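Local coordinates for berberine bridge enzyme-like protein (Arabidopsis thaliana, PDB 5D79) that binds FAD as an oxidoreductase of the berberine bridge enzyme-like family and takes part in adaptation to salt stress, at residues A[255-260]-A[299-304]; A[248-253]-A[305-310]. All blocks are in the same frame, centred on the assembly; numbering follows the deposited sequence.

Contact 1 of 2, residues A[255-260]-A[299-304]; sequences VFKVQK and HALFTG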
loop_
_atom_site.group_PDB
_atom_site.type_symbol
_atom_site.label_atom_id
_atom_site.label_comp_id
_atom_site.label_asym_id
_atom_site.label_seq_id
_atom_site.Cartn_x
_atom_site.Cartn_y
_atom_site.Cartn_z
ATOM N N VAL A 255 -11.741 14.374 -14.118
ATOM C CA VAL A 255 -12.089 14.095 -12.724
ATOM C C VAL A 255 -13.428 14.753 -12.346
ATOM O O VAL A 255 -13.896 15.669 -13.021
ATOM C CB VAL A 255 -10.993 14.563 -11.737
ATOM C CG1 VAL A 255 -9.669 13.869 -12.039
ATOM C CG2 VAL A 255 -10.851 16.100 -11.745
ATOM N N PHE A 256 -14.041 14.268 -11.266
ATOM C CA PHE A 256 -15.307 14.814 -10.767
ATOM C C PHE A 256 -15.486 14.607 -9.262
ATOM O O PHE A 256 -14.947 13.673 -8.668
ATOM C CB PHE A 256 -16.499 14.202 -11.515
ATOM C CG PHE A 256 -16.677 12.710 -11.299
ATOM C CD1 PHE A 256 -16.037 11.793 -12.123
ATOM C CD2 PHE A 256 -17.512 12.229 -10.289
ATOM C CE1 PHE A 256 -16.214 10.442 -11.933
ATOM C CE2 PHE A 256 -17.691 10.875 -10.100
ATOM C CZ PHE A 256 -17.042 9.981 -10.918
ATOM N N LYS A 257 -16.251 15.493 -8.646
ATOM C CA LYS A 257 -16.514 15.393 -7.227
ATOM C C LYS A 257 -17.962 15.762 -7.004
ATOM O O LYS A 257 -18.457 16.741 -7.566
ATOM C CB LYS A 257 -15.575 16.303 -6.431
ATOM C CG LYS A 257 -15.744 16.241 -4.920
ATOM C CD LYS A 257 -14.647 17.024 -4.200
ATOM C CE LYS A 257 -13.262 16.425 -4.490
ATOM N NZ LYS A 257 -12.106 17.183 -3.899
ATOM N N VAL A 258 -18.654 14.949 -6.218
ATOM C CA VAL A 258 -20.001 15.272 -5.787
ATOM C C VAL A 258 -20.092 15.052 -4.284
ATOM O O VAL A 258 -19.667 14.023 -3.775
ATOM C CB VAL A 258 -21.057 14.431 -6.518
ATOM C CG1 VAL A 258 -22.412 14.560 -5.834
ATOM C CG2 VAL A 258 -21.142 14.844 -7.980
ATOM N N GLN A 259 -20.627 16.038 -3.581
ATOM C CA GLN A 259 -20.749 15.976 -2.138
ATOM C C GLN A 259 -22.213 15.812 -1.729
ATOM O O GLN A 259 -23.099 16.464 -2.274
ATOM C CB GLN A 259 -20.149 17.238 -1.502
ATOM C CG GLN A 259 -20.015 17.167 -0.004
ATOM C CD GLN A 259 -20.361 18.475 0.668
ATOM O OE1 GLN A 259 -21.109 19.287 0.122
ATOM N NE2 GLN A 259 -19.819 18.689 1.861
ATOM N N LYS A 260 -22.460 14.927 -0.770
ATOM C CA LYS A 260 -23.796 14.735 -0.226
ATOM C C LYS A 260 -23.755 14.782 1.293
ATOM O O LYS A 260 -23.144 13.941 1.935
ATOM C CB LYS A 260 -24.394 13.415 -0.702
ATOM C CG LYS A 260 -24.636 13.355 -2.192
ATOM C CD LYS A 260 -25.486 14.524 -2.677
ATOM C CE LYS A 260 -25.720 14.447 -4.178
ATOM N NZ LYS A 260 -26.247 15.724 -4.741
ATOM N N HIS A 299 -20.388 13.373 5.783
ATOM C CA HIS A 299 -20.896 13.476 4.438
ATOM C C HIS A 299 -20.359 12.315 3.613
ATOM O O HIS A 299 -19.415 11.652 4.032
ATOM C CB HIS A 299 -20.529 14.838 3.825
ATOM C CG HIS A 299 -19.091 14.983 3.419
ATOM N ND1 HIS A 299 -18.651 16.031 2.641
ATOM C CD2 HIS A 299 -17.997 14.225 3.676
ATOM C CE1 HIS A 299 -17.352 15.911 2.431
ATOM N NE2 HIS A 299 -16.931 14.820 3.044
ATOM N N ALA A 300 -20.988 12.059 2.464
ATOM C CA ALA A 300 -20.491 11.113 1.468
ATOM C C ALA A 300 -19.831 11.872 0.333
ATOM O O ALA A 300 -20.457 12.710 -0.309
ATOM C CB ALA A 300 -21.609 10.241 0.926
ATOM N N LEU A 301 -18.564 11.567 0.094
ATOM C CA LEU A 301 -17.797 12.185 -0.969
ATOM C C LEU A 301 -17.598 11.197 -2.129
ATOM O O LEU A 301 -16.885 10.208 -2.000
ATOM C CB LEU A 301 -16.453 12.664 -0.424
ATOM C CG LEU A 301 -15.716 13.776 -1.159
ATOM C CD1 LEU A 301 -16.501 15.089 -1.068
ATOM C CD2 LEU A 301 -14.311 13.921 -0.585
ATOM N N PHE A 302 -18.248 11.471 -3.251
ATOM C CA PHE A 302 -18.077 10.689 -4.462
ATOM C C PHE A 302 -17.093 11.364 -5.406
ATOM O O PHE A 302 -17.386 12.411 -5.982
ATOM C CB PHE A 302 -19.413 10.498 -5.150
ATOM C CG PHE A 302 -20.465 9.948 -4.254
ATOM C CD1 PHE A 302 -20.596 8.577 -4.083
ATOM C CD2 PHE A 302 -21.313 10.793 -3.558
ATOM C CE1 PHE A 302 -21.566 8.059 -3.242
ATOM C CE2 PHE A 302 -22.277 10.282 -2.715
ATOM C CZ PHE A 302 -22.407 8.914 -2.556
ATOM N N THR A 303 -15.918 10.762 -5.549
ATOM C CA THR A 303 -14.878 11.283 -6.421
ATOM C C THR A 303 -14.518 10.234 -7.462
ATOM O O THR A 303 -14.662 9.029 -7.238
ATOM C CB THR A 303 -13.624 11.683 -5.638
ATOM O OG1 THR A 303 -13.157 10.557 -4.889
ATOM C CG2 THR A 303 -13.957 12.789 -4.694
ATOM N N GLY A 304 -14.051 10.686 -8.612
ATOM C CA GLY A 304 -13.777 9.758 -9.682
ATOM C C GLY A 304 -12.849 10.260 -10.755
ATOM O O GLY A 304 -12.608 11.454 -10.881
#
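Six backbone hydrogen bonds tie strand 255-260 to strand 299-304, in reciprocal pairs at Phe256-Gly304, Val258-Phe302 and Lys260-Ala300. The shortest runs from Val258 N to Phe302 O, 2.8 Å and in the carbonyl plane, and Phe302 N answers almost along the C=O axis of Val258. At the Gly304 end the ladder loosens: Phe256 N sits 3.2 Å from Gly304 O, above the carbonyl plane. One side-chain bond joins the ladder at its other end, Gln259 NE2 donating an N-H to His299 ND1 at 3.0 Å. The donor lies close to the imidazole plane although amide and ring planes stand 89° apart. As acceptor, ND1 is probably the unprotonated nitrogen. His299 CG takes the crowded position between backbone N and carbonyl carbon (chi1 75°), and the Gln259 chain bends at chi2 to meet it.

The strands are antiparallel neighbours in the seven-stranded sheet beside the FAD-binding part, where 298-306 is also bonded to 284-292 and 253-260 to 331-334. Phe256, Val258, Lys260, Ala300 and Phe302 share one face; helix 263-276 packs on the last three, while Val258 meets Leu326. Phe256, with CG likewise in the crowded position (chi1 65°), lays its ring directly against the Gly304 backbone, which has no side chain on that face. Gly304 CA stands 3.8 Å from the ring centroid in a CH-pi contact. Lys260 CG meets the edge of the Phe302 ring, 3.9 Å from CE2, the two side chains crossing at about a right angle. On the reverse face the Lys257 chain runs alongside Thr303, its CE 3.7 Å from Thr303 CG2, and crosses the Leu301 side chain obliquely, CG and CD both meeting CD1; Lys257 also makes a cation-pi contact with Trp342 of helix 336-343.

Contact 2 of 2, residues A[248-253]-A[305-310]; sequences DVPSTI and LYIGPV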
loop_
_atom_site.group_PDB
_atom_site.type_symbol
_atom_site.label_atom_id
_atom_site.label_comp_id
_atom_site.label_asym_id
_atom_site.label_seq_id
_atom_site.Cartn_x
_atom_site.Cartn_y
_atom_site.Cartn_z
ATOM N N ASP A 248 -1.043 3.543 -21.300
ATOM C CA ASP A 248 -1.439 4.683 -22.108
ATOM C C ASP A 248 -2.606 5.412 -21.483
ATOM O O ASP A 248 -3.517 4.806 -20.935
ATOM C CB ASP A 248 -1.797 4.248 -23.533
ATOM C CG ASP A 248 -0.675 3.482 -24.211
ATOM O OD1 ASP A 248 0.361 4.091 -24.524
ATOM O OD2 ASP A 248 -0.833 2.265 -24.446
ATOM N N VAL A 249 -2.549 6.728 -21.563
ATOM C CA VAL A 249 -3.641 7.570 -21.139
ATOM C C VAL A 249 -3.783 8.661 -22.162
ATOM O O VAL A 249 -2.810 9.059 -22.801
ATOM C CB VAL A 249 -3.419 8.209 -19.723
ATOM C CG1 VAL A 249 -3.603 7.184 -18.616
ATOM C CG2 VAL A 249 -2.063 8.879 -19.615
ATOM N N PRO A 250 -5.003 9.153 -22.340
ATOM C CA PRO A 250 -5.177 10.354 -23.155
ATOM C C PRO A 250 -4.587 11.598 -22.482
ATOM O O PRO A 250 -4.559 11.703 -21.264
ATOM C CB PRO A 250 -6.699 10.462 -23.295
ATOM C CG PRO A 250 -7.184 9.073 -23.069
ATOM C CD PRO A 250 -6.279 8.515 -22.016
ATOM N N SER A 251 -4.123 12.537 -23.294
ATOM C CA SER A 251 -3.609 13.793 -22.797
ATOM C C SER A 251 -4.700 14.553 -22.029
ATOM O O SER A 251 -4.408 15.418 -21.204
ATOM C CB SER A 251 -3.067 14.627 -23.961
ATOM O OG SER A 251 -2.219 13.842 -24.790
ATOM N N THR A 252 -5.961 14.214 -22.290
ATOM C CA THR A 252 -7.078 14.794 -21.549
ATOM C C THR A 252 -7.920 13.731 -20.859
ATOM O O THR A 252 -8.506 12.866 -21.515
ATOM C CB THR A 252 -8.004 15.616 -22.466
ATOM O OG1 THR A 252 -7.376 16.863 -22.784
ATOM C CG2 THR A 252 -9.347 15.880 -21.780
ATOM N N ILE A 253 -7.991 13.809 -19.537
ATOM C CA ILE A 253 -8.917 12.978 -18.782
ATOM C C ILE A 253 -9.869 13.854 -17.965
ATOM O O ILE A 253 -9.788 15.088 -18.001
ATOM C CB ILE A 253 -8.162 11.989 -17.884
ATOM C CG1 ILE A 253 -7.107 12.700 -17.024
ATOM C CG2 ILE A 253 -7.465 10.964 -18.758
ATOM C CD1 ILE A 253 -7.610 13.391 -15.761
ATOM N N LEU A 305 -12.328 9.316 -11.522
ATOM C CA LEU A 305 -11.437 9.598 -12.628
ATOM C C LEU A 305 -11.986 8.875 -13.848
ATOM O O LEU A 305 -12.196 7.663 -13.830
ATOM C CB LEU A 305 -10.007 9.150 -12.311
ATOM C CG LEU A 305 -9.048 9.179 -13.499
ATOM C CD1 LEU A 305 -8.766 10.585 -13.901
ATOM C CD2 LEU A 305 -7.763 8.459 -13.184
ATOM N N TYR A 306 -12.257 9.632 -14.897
ATOM C CA TYR A 306 -12.721 9.040 -16.128
ATOM C C TYR A 306 -11.636 9.178 -17.187
ATOM O O TYR A 306 -11.133 10.286 -17.423
ATOM C CB TYR A 306 -14.024 9.697 -16.575
ATOM C CG TYR A 306 -14.564 9.147 -17.870
ATOM C CD1 TYR A 306 -15.115 7.873 -17.929
ATOM C CD2 TYR A 306 -14.518 9.898 -19.029
ATOM C CE1 TYR A 306 -15.603 7.371 -19.107
ATOM C CE2 TYR A 306 -15.004 9.404 -20.213
ATOM C CZ TYR A 306 -15.545 8.143 -20.249
ATOM O OH TYR A 306 -16.031 7.662 -21.438
ATOM N N ILE A 307 -11.260 8.056 -17.805
ATOM C CA ILE A 307 -10.245 8.064 -18.863
ATOM C C ILE A 307 -10.883 8.437 -20.210
ATOM O O ILE A 307 -11.102 7.580 -21.071
ATOM C CB ILE A 307 -9.531 6.702 -18.977
ATOM C CG1 ILE A 307 -9.169 6.187 -17.607
ATOM C CG2 ILE A 307 -8.258 6.826 -19.785
ATOM C CD1 ILE A 307 -8.214 7.082 -16.892
ATOM N N GLY A 308 -11.175 9.727 -20.370
ATOM C CA GLY A 308 -11.849 10.241 -21.548
ATOM C C GLY A 308 -12.408 11.629 -21.286
ATOM O O GLY A 308 -12.212 12.171 -20.196
ATOM N N PRO A 309 -13.112 12.204 -22.282
ATOM C CA PRO A 309 -13.653 13.575 -22.306
ATOM C C PRO A 309 -14.836 13.800 -21.364
ATOM O O PRO A 309 -15.529 12.846 -21.018
ATOM C CB PRO A 309 -14.121 13.752 -23.765
ATOM C CG PRO A 309 -13.514 12.635 -24.522
ATOM C CD PRO A 309 -13.346 11.508 -23.555
ATOM N N VAL A 310 -15.090 15.053 -20.996
ATOM C CA VAL A 310 -16.140 15.335 -20.034
ATOM C C VAL A 310 -17.537 15.012 -20.573
ATOM O O VAL A 310 -18.390 14.550 -19.830
ATOM C CB VAL A 310 -16.090 16.798 -19.567
ATOM C CG1 VAL A 310 -16.117 17.755 -20.748
ATOM C CG2 VAL A 310 -17.221 17.077 -18.587
#
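An inverse gamma turn centred on Ile307 ends strand 298-306 and meets the loop that carries the chain from strand 238-248 into strand 253-260. The turn is closed by a weak bond from Gly308 N to Tyr306 O, 3.0 Å long. Between the segments the contact is apolar, and Ile253 does most of the work. Its CG1 occupies the crowded position between backbone N and carbonyl carbon (chi1 51°), and from there CD1 reaches Leu305 CD1 at 3.6 Å, the two side chains crossing obliquely. The other branch turns to the turn itself: CG2 lies 4.0 Å from Ile307 CA, and Ile253 CB rests 3.5 Å from Tyr306 O.

Ile307 directs its CB away from the loop, yet CG2, anti to the backbone N, still meets the ring of Pro250. Ile307 CG2 and Pro250 CD are 3.4 Å apart, tighter than ordinary van der Waals contact, with the side chains crossing at about a right angle. Gly308 brings only backbone to the interface; its O is 3.6 Å from Ile253 C and accepts a hydrogen bond from Thr254 OG1.

Helix 336-343 packs on two members of the cluster: Ser339 touches Ile253 and Leu305, and Phe343 also touches Leu305. Asp248 forms a salt bridge with Arg143 at the far end of the loop. Pro309 takes the N-cap position of helix 310-320, so residues 307-309 form a beta-to-alpha connection from the C-terminal end of strand 298-306, packed against the loop that enters the neighbouring antiparallel strand 253-260.

In the fold
Contacts 1 and 2 lie end to end along strand 298-306, their centres about 18 Å apart on the same side of the chain's centre. In chain order the loop 248-253 comes first, then strand 255-260, then 299-304 and finally 305-310, so contact 1 falls within the span that contact 2 brackets. They touch where they join: Val255 CG1 packs 3.9 Å from Leu305 CD1. Contact 1 pairs two neighbouring strands of the seven-stranded sheet; contact 2 packs the entry to the first strand against the exit from the second. Loop 248-253 carries the chain into this sheet from strand 238-248 of another. The side chains of Thr303 and Leu305 are about 11 and 13 Å from the bound FAD.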